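Local coordinates for thioredoxin domain-containing protein (Silicibacter pomeroyi, PDB 3EYT) that is of unknown function but has a thioredoxin fold of the AhpC/TSA family and may act as an oxidoreductase with antioxidant activity, at residues Glu8-Gln13 and Val98-Asp103; Lys29-Glu34 and Ala64-His69; Ile33-Met38 and Tyr113-Thr118. All coordinates share one frame; numbering follows the deposited sequence. Where two conformers were deposited one is given.

All three contacts belong to one mixed beta-sheet of a thioredoxin-like fold. The centre of contact 2 lies about 4 Å from the centre of the chain, where strands 30-36 and 63-69 pair. Contact 1 adds strand 11-15 to the far side of strand 96-99, itself the neighbour of strand 63-69, while contact 3 follows strand 30-36 to its end, where the loop before strand 120-124 lies against it. The contact centres are about 11 to 15 Å apart. Contacts 2 and 3 share Ile33 and Glu34. Along the chain contact 2 is nested within contact 1, whereas contacts 1 and 3 interleave, so sequence-distant pieces are tied around one core, near Cys40 and Cys43.

Contact 1. Residues Glu8-Gln13 and Val98-Asp103; sequences ELQIQQ and VDQPGD. With EDO (1,2-ethanediol), chain I.
Ile11 faces Asp99 as an antiparallel non-hydrogen-bonded pair, their CA atoms 4.7 Å apart, where strand 11-15, the outermost of this chain's sheet, meets the end of strand 96-99. Two bonds flank the pair: Gln12 N donates to Val98 O (2.7 Å) and Gln100 N to Gln10 O (3.1 Å). Beyond, where the chain turns its corner at Gln12, Val98 N donates to Gln13 O at 2.8 Å.

With CG of Gln100 anti to its carbonyl carbon (chi1 -65°) and the chain extended, its amide lies over the Gln10-Ile11 peptide, and NE2 donates to Ile11 O at 3.1 Å. The bond is straight and lies in the amide plane, but meets the Ile11 carbonyl from above. Gln10 crosses Gln100 at about a right angle, CB to CD of Gln100 3.8 Å; its OE1 is bonded to Arg108. Val98, small and branched, lays CG2 alongside CG of Gln13 (3.9 Å).

Asp99 OD1 and Gln10 O are two acceptors only 3.1 Å apart; the backbone amides of Thr109 and Met110 hold the carboxylate and probably offset the repulsion. The long side chain of Gln100, through the single nitrogen NE2, ties Ile11 O of its own chain to Gln12 O of the second subunit.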
# COMPACT_ATOMS: atom_id res chain seq x y z
N GLU C 8 -0.91 25.37 -7.15
CA GLU C 8 -1.64 24.40 -7.96
C GLU C 8 -1.64 23.01 -7.25
O GLU C 8 -0.63 22.62 -6.67
CB GLU C 8 -1.04 24.35 -9.38
CG GLU C 8 -1.32 25.64 -10.22
CD GLU C 8 -0.69 25.66 -11.62
OE1 GLU C 8 0.19 24.84 -11.94
OE2 GLU C 8 -1.06 26.54 -12.43
N LEU C 9 -2.78 22.31 -7.26
CA LEU C 9 -2.88 20.97 -6.66
C LEU C 9 -1.93 20.03 -7.38
O LEU C 9 -1.84 20.06 -8.62
CB LEU C 9 -4.32 20.47 -6.74
CG LEU C 9 -5.40 21.33 -6.07
CD1 LEU C 9 -6.80 20.69 -6.22
CD2 LEU C 9 -5.08 21.57 -4.61
N GLN C 10 -1.19 19.24 -6.64
CA GLN C 10 -0.38 18.18 -7.26
C GLN C 10 -0.95 16.85 -6.80
O GLN C 10 -0.73 16.41 -5.67
CB GLN C 10 1.10 18.32 -6.89
CG GLN C 10 1.72 19.72 -7.23
CD GLN C 10 3.16 19.83 -6.73
OE1 GLN C 10 4.05 19.12 -7.18
NE2 GLN C 10 3.37 20.69 -5.76
N ILE C 11 -1.72 16.23 -7.68
CA ILE C 11 -2.56 15.10 -7.37
C ILE C 11 -2.08 13.90 -8.17
O ILE C 11 -1.66 14.05 -9.33
CB ILE C 11 -4.04 15.39 -7.80
CG1 ILE C 11 -4.60 16.63 -7.08
CG2 ILE C 11 -4.95 14.18 -7.56
CD1 ILE C 11 -4.43 16.56 -5.54
N GLN C 12 -2.13 12.72 -7.55
CA GLN C 12 -1.72 11.47 -8.18
C GLN C 12 -2.92 10.77 -8.86
O GLN C 12 -2.81 10.19 -9.96
CB GLN C 12 -1.13 10.57 -7.10
CG GLN C 12 -0.62 9.23 -7.60
CD GLN C 12 -1.16 8.12 -6.73
OE1 GLN C 12 -0.58 7.75 -5.68
NE2 GLN C 12 -2.28 7.59 -7.13
N GLN C 13 -4.07 10.83 -8.18
CA GLN C 13 -5.31 10.36 -8.75
C GLN C 13 -6.51 10.94 -8.02
O GLN C 13 -6.39 11.39 -6.88
CB GLN C 13 -5.37 8.84 -8.69
CG GLN C 13 -5.44 8.27 -7.31
CD GLN C 13 -5.51 6.76 -7.40
OE1 GLN C 13 -6.56 6.22 -7.66
NE2 GLN C 13 -4.37 6.08 -7.27
N VAL C 98 -5.73 12.23 -4.25
CA VAL C 98 -4.60 11.70 -3.48
C VAL C 98 -3.38 12.60 -3.77
O VAL C 98 -2.95 12.76 -4.94
CB VAL C 98 -4.25 10.24 -3.86
CG1 VAL C 98 -2.97 9.75 -3.10
CG2 VAL C 98 -5.45 9.31 -3.58
N ASP C 99 -2.84 13.18 -2.71
CA ASP C 99 -1.72 14.11 -2.82
C ASP C 99 -0.50 13.32 -3.31
O ASP C 99 -0.25 12.20 -2.87
CB ASP C 99 -1.44 14.72 -1.47
CG ASP C 99 -0.61 16.01 -1.55
OD1 ASP C 99 -0.04 16.37 -2.63
OD2 ASP C 99 -0.51 16.64 -0.49
N GLN C 100 0.26 13.89 -4.23
CA GLN C 100 1.46 13.20 -4.76
C GLN C 100 2.53 12.97 -3.68
O GLN C 100 2.75 13.85 -2.84
CB GLN C 100 2.07 14.00 -5.91
CG GLN C 100 1.20 14.12 -7.17
CD GLN C 100 1.91 14.91 -8.28
OE1 GLN C 100 3.09 15.31 -8.15
NE2 GLN C 100 1.20 15.13 -9.37
N PRO C 101 3.26 11.85 -3.77
CA PRO C 101 4.33 11.60 -2.80
C PRO C 101 5.45 12.65 -2.89
O PRO C 101 5.79 13.12 -3.98
CB PRO C 101 4.86 10.22 -3.20
CG PRO C 101 4.42 10.06 -4.69
CD PRO C 101 3.14 10.79 -4.79
N GLY C 102 5.99 13.04 -1.73
CA GLY C 102 6.99 14.09 -1.67
C GLY C 102 8.38 13.49 -1.71
O GLY C 102 8.54 12.25 -1.84
N ASP C 103 9.36 14.37 -1.59
CA ASP C 103 10.76 14.01 -1.47
C ASP C 103 10.96 13.23 -0.19
O ASP C 103 11.73 12.26 -0.16
CB ASP C 103 11.62 15.27 -1.49
CG ASP C 103 11.62 15.94 -2.86
OD1 ASP C 103 11.73 15.19 -3.86
OD2 ASP C 103 11.48 17.19 -2.96
C1 EDO I . 8.39 17.13 1.13
O1 EDO I . 8.25 15.74 1.51
C2 EDO I . 7.62 17.42 -0.17
O2 EDO I . 8.48 17.15 -1.29
O HOH W 1 4.10 17.26 -9.44

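Contact 2. Residues Lys29-Glu34 and Ala64-His69; sequences KVIVIE and AVLGLH
A beta-alpha-beta unit, strand 30-36, helix 41-57 and strand 63-69, brings Val30 to Glu34 beside Ala64 to Leu68 as neighbouring parallel strands. Their directions differ by 26°, the twist of a well-formed sheet. Five backbone bonds run along the seam like a zip: Ala64 N gives to Val30 O, Ala64 O receives from Val32 N (2.8 Å), Val32 O takes Leu66 N, Leu66 O takes Glu34 N, and Glu34 O ends the series with Leu68 N (2.8 Å). Between them lie CA-H...O contacts such as Ile33 CA to Leu66 O at 3.4 Å. Ile31 and Ile33 turn their backbone groups the other way, to Ile124 and Leu122 of strand 120-124.

Ile31 and Ile33 share one face with Ala64 and Leu66. Each isoleucine holds CG2 anti to its backbone N, which carries that methyl toward the next partner further along the strand: Ile31 CG2 meets Leu66 CD1 at 4.1 Å, and Ile33 CG2 meets Leu68 CB at 3.9 Å. Beta-branched residues suit extended strands. At the N-terminal end of the pair the methyl of Ala64 is small enough for the Lys29 chain to lie against it, CD to CB 4.1 Å, while NZ continues to the carbonyls of Asp61 and Glu60.

Val32 and Val65 lie on the other face and both pack on Val54 of helix 41-57. Glu34 shares that face, but its chain bends at chi2 (70°) and leads its carboxylate away from strand 63-69. It lies near, without touching, Cys40 and Cys43, a CxxC at the start of helix 41-57 consistent with a thioredoxin-type redox site, and probably takes the place of the buried aspartate of thioredoxin. A parallel pair covered by its own connecting helix is the beta-alpha-beta unit characteristic of the thioredoxin fold.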
# COMPACT_ATOMS: atom_id res chain seq x y z
N LYS C 29 -15.49 30.04 -8.52
CA LYS C 29 -16.14 29.40 -7.36
C LYS C 29 -15.25 29.62 -6.15
O LYS C 29 -14.02 29.70 -6.28
CB LYS C 29 -16.25 27.89 -7.53
CG LYS C 29 -17.22 27.42 -8.58
CD LYS C 29 -16.90 25.96 -8.90
CE LYS C 29 -17.83 25.41 -9.96
NZ LYS C 29 -19.24 25.71 -9.62
N VAL C 30 -15.89 29.75 -5.00
CA VAL C 30 -15.19 29.64 -3.74
C VAL C 30 -14.88 28.14 -3.58
O VAL C 30 -15.70 27.27 -3.91
CB VAL C 30 -16.04 30.23 -2.59
CG1 VAL C 30 -15.44 29.93 -1.22
CG2 VAL C 30 -16.20 31.75 -2.78
N ILE C 31 -13.67 27.82 -3.16
CA ILE C 31 -13.26 26.42 -3.04
C ILE C 31 -12.92 26.11 -1.58
O ILE C 31 -12.17 26.87 -0.92
CB ILE C 31 -12.05 26.12 -3.95
CG1 ILE C 31 -12.31 26.63 -5.37
CG2 ILE C 31 -11.69 24.63 -3.93
CD1 ILE C 31 -11.07 26.68 -6.23
N VAL C 32 -13.51 25.04 -1.06
CA VAL C 32 -13.20 24.56 0.28
C VAL C 32 -12.46 23.24 0.11
O VAL C 32 -12.97 22.31 -0.50
CB VAL C 32 -14.49 24.29 1.09
CG1 VAL C 32 -14.15 23.74 2.47
CG2 VAL C 32 -15.33 25.56 1.21
N ILE C 33 -11.25 23.17 0.65
CA ILE C 33 -10.48 21.93 0.61
C ILE C 33 -10.28 21.36 2.01
O ILE C 33 -9.75 22.02 2.89
CB ILE C 33 -9.09 22.13 -0.05
CG1 ILE C 33 -9.23 22.78 -1.41
CG2 ILE C 33 -8.30 20.79 -0.17
CD1 ILE C 33 -7.84 23.20 -2.05
N GLU C 34 -10.68 20.10 2.17
CA GLU C 34 -10.47 19.40 3.42
C GLU C 34 -9.31 18.41 3.22
O GLU C 34 -9.45 17.44 2.47
CB GLU C 34 -11.77 18.70 3.83
CG GLU C 34 -11.70 17.77 5.02
CD GLU C 34 -11.48 18.49 6.34
OE1 GLU C 34 -11.78 19.71 6.46
OE2 GLU C 34 -10.98 17.83 7.26
N ALA C 64 -17.26 24.89 -4.50
CA ALA C 64 -16.70 23.55 -4.71
C ALA C 64 -16.12 23.03 -3.40
O ALA C 64 -15.42 23.77 -2.69
CB ALA C 64 -15.61 23.57 -5.82
N VAL C 65 -16.39 21.77 -3.08
CA VAL C 65 -15.81 21.13 -1.92
C VAL C 65 -14.99 19.94 -2.41
O VAL C 65 -15.50 19.08 -3.13
CB VAL C 65 -16.90 20.63 -0.91
CG1 VAL C 65 -16.25 19.87 0.28
CG2 VAL C 65 -17.73 21.78 -0.39
N LEU C 66 -13.72 19.91 -2.02
CA LEU C 66 -12.75 18.90 -2.47
C LEU C 66 -12.13 18.27 -1.25
O LEU C 66 -11.87 18.98 -0.28
CB LEU C 66 -11.59 19.56 -3.23
CG LEU C 66 -11.94 20.45 -4.41
CD1 LEU C 66 -10.69 20.88 -5.12
CD2 LEU C 66 -12.94 19.72 -5.36
N GLY C 67 -11.87 16.97 -1.30
CA GLY C 67 -11.05 16.31 -0.27
C GLY C 67 -9.62 16.19 -0.80
O GLY C 67 -9.41 15.98 -1.99
N LEU C 68 -8.64 16.30 0.08
CA LEU C 68 -7.26 16.07 -0.31
C LEU C 68 -6.66 15.06 0.68
O LEU C 68 -6.52 15.35 1.87
CB LEU C 68 -6.49 17.39 -0.32
CG LEU C 68 -5.01 17.28 -0.66
CD1 LEU C 68 -4.86 16.93 -2.14
CD2 LEU C 68 -4.23 18.56 -0.32
N HIS C 69 -6.37 13.85 0.20
CA HIS C 69 -5.81 12.80 1.09
C HIS C 69 -4.28 12.99 1.17
O HIS C 69 -3.53 12.69 0.20
CB HIS C 69 -6.18 11.39 0.61
CG HIS C 69 -6.03 10.33 1.67
ND1 HIS C 69 -5.46 9.10 1.41
CD2 HIS C 69 -6.36 10.33 2.98
CE1 HIS C 69 -5.45 8.38 2.52
NE2 HIS C 69 -6.00 9.10 3.48

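Contact 3. Residues Ile33-Met38 and Tyr113-Thr118; sequences IEAFQM and YQMRGT
Met115, modelled as selenomethionine, and Thr118 owe their approach to Ala35 and Phe36 to their torsions. In Met115 CG stands anti to the carbonyl carbon (chi1 -56°) and the chain runs extended, so that SE arrives at CB of Ala35. In Thr118 OG1 lies between the backbone N and the carbonyl carbon (chi1 60°), which turns CG2 toward the backbone of Phe36. The setting is the end of a central strand of the thioredoxin fold, beside the loop that leads into strand 120-124; its Thr118 and Pro119 probably correspond to the cis-proline loop of that family.

Ala35 suits its place because the end of Met115 comes too near its methyl for a larger side chain; CB to SE is 3.5 Å, selenium standing where the natural sulphur would be. A flexible, apolar methionine chain can reach from the loop to the strand. Thr118 bridges two surroundings: CG2 sits 3.8 Å from CA of Phe36, while OG1 looks toward Gln37, and the side chain also touches Cys43. An alanine in place of Thr118 would probably open a gap over the Phe36 backbone and cost a bridging water one of its partners.

Gln37 is fixed chiefly by the segment after strand 63-69, OE1 accepting from Phe72 N and NE2 donating to Glu73 OE2. Its NE2 lies 3.7 Å from Thr118 OG1. A water joins the two, 3.0 Å from Thr118 OG1. Its bond with Gln37 NE2 is weak, at 3.2 Å.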
# COMPACT_ATOMS: atom_id res chain seq x y z
N ILE C 33 -11.25 23.17 0.65
CA ILE C 33 -10.48 21.93 0.61
C ILE C 33 -10.28 21.36 2.01
O ILE C 33 -9.75 22.02 2.89
CB ILE C 33 -9.09 22.13 -0.05
CG1 ILE C 33 -9.23 22.78 -1.41
CG2 ILE C 33 -8.30 20.79 -0.17
CD1 ILE C 33 -7.84 23.20 -2.05
N GLU C 34 -10.68 20.10 2.17
CA GLU C 34 -10.47 19.40 3.42
C GLU C 34 -9.31 18.41 3.22
O GLU C 34 -9.45 17.44 2.47
CB GLU C 34 -11.77 18.70 3.83
CG GLU C 34 -11.70 17.77 5.02
CD GLU C 34 -11.48 18.49 6.34
OE1 GLU C 34 -11.78 19.71 6.46
OE2 GLU C 34 -10.98 17.83 7.26
N ALA C 35 -8.19 18.68 3.89
CA ALA C 35 -7.00 17.85 3.81
C ALA C 35 -7.07 16.94 5.02
O ALA C 35 -7.24 17.40 6.16
CB ALA C 35 -5.74 18.68 3.86
N PHE C 36 -6.98 15.64 4.77
CA PHE C 36 -7.24 14.66 5.80
C PHE C 36 -6.38 13.41 5.54
O PHE C 36 -5.88 13.20 4.43
CB PHE C 36 -8.75 14.29 5.80
CG PHE C 36 -9.18 13.45 4.61
CD1 PHE C 36 -9.34 12.06 4.73
CD2 PHE C 36 -9.45 14.05 3.36
CE1 PHE C 36 -9.73 11.28 3.63
CE2 PHE C 36 -9.84 13.30 2.26
CZ PHE C 36 -9.98 11.89 2.39
N GLN C 37 -6.26 12.58 6.59
CA GLN C 37 -5.75 11.22 6.47
C GLN C 37 -6.87 10.34 6.95
O GLN C 37 -7.50 10.63 7.99
CB GLN C 37 -4.56 10.97 7.42
CG GLN C 37 -3.27 11.75 7.06
CD GLN C 37 -2.09 11.35 7.94
OE1 GLN C 37 -1.15 10.74 7.45
NE2 GLN C 37 -2.17 11.61 9.23
N MSE C 38 -7.09 9.24 6.24
CA MSE C 38 -8.22 8.37 6.53
C MSE C 38 -8.12 7.71 7.91
O MSE C 38 -9.14 7.42 8.51
CB MSE C 38 -8.37 7.32 5.42
CG MSE C 38 -7.15 6.40 5.31
SE MSE C 38 -7.43 5.09 3.89
CE MSE C 38 -8.49 3.77 4.92
N TYR C 113 1.47 23.93 0.71
CA TYR C 113 0.56 24.75 1.49
C TYR C 113 1.04 25.04 2.91
O TYR C 113 0.36 25.77 3.65
CB TYR C 113 -0.86 24.14 1.51
CG TYR C 113 -1.68 24.53 0.29
CD1 TYR C 113 -1.52 23.85 -0.93
CD2 TYR C 113 -2.59 25.58 0.34
CE1 TYR C 113 -2.23 24.23 -2.06
CE2 TYR C 113 -3.33 25.94 -0.77
CZ TYR C 113 -3.14 25.27 -1.97
OH TYR C 113 -3.86 25.65 -3.08
N GLN C 114 2.17 24.45 3.28
CA GLN C 114 2.75 24.57 4.63
C GLN C 114 1.73 24.11 5.70
O GLN C 114 1.57 24.75 6.74
CB GLN C 114 3.20 26.03 4.86
CG GLN C 114 4.10 26.53 3.71
CD GLN C 114 4.50 28.00 3.86
OE1 GLN C 114 3.72 28.90 3.58
NE2 GLN C 114 5.72 28.22 4.29
N MSE C 115 1.05 23.00 5.44
CA MSE C 115 0.05 22.52 6.41
C MSE C 115 0.74 21.97 7.63
O MSE C 115 1.85 21.45 7.55
CB MSE C 115 -0.89 21.49 5.77
CG MSE C 115 -1.55 22.05 4.53
SE MSE C 115 -2.80 20.65 3.89
CE MSE C 115 -3.25 21.41 2.14
N ARG C 116 0.08 22.11 8.77
CA ARG C 116 0.65 21.69 10.06
C ARG C 116 0.26 20.26 10.41
O ARG C 116 0.81 19.68 11.33
CB ARG C 116 0.18 22.62 11.17
CG ARG C 116 0.63 24.08 10.99
CD ARG C 116 0.16 24.93 12.16
NE ARG C 116 0.98 24.69 13.36
CZ ARG C 116 2.19 25.21 13.58
NH1 ARG C 116 2.76 26.03 12.69
NH2 ARG C 116 2.85 24.92 14.70
N GLY C 117 -0.71 19.70 9.69
CA GLY C 117 -1.18 18.35 10.04
C GLY C 117 -2.56 18.23 9.45
O GLY C 117 -2.95 19.05 8.58
N THR C 118 -3.31 17.23 9.92
CA THR C 118 -4.69 17.01 9.47
C THR C 118 -5.56 16.89 10.73
O THR C 118 -5.07 16.44 11.77
CB THR C 118 -4.81 15.68 8.63
OG1 THR C 118 -4.40 14.56 9.44
CG2 THR C 118 -3.91 15.71 7.41
O HOH W 2 -2.80 13.45 11.77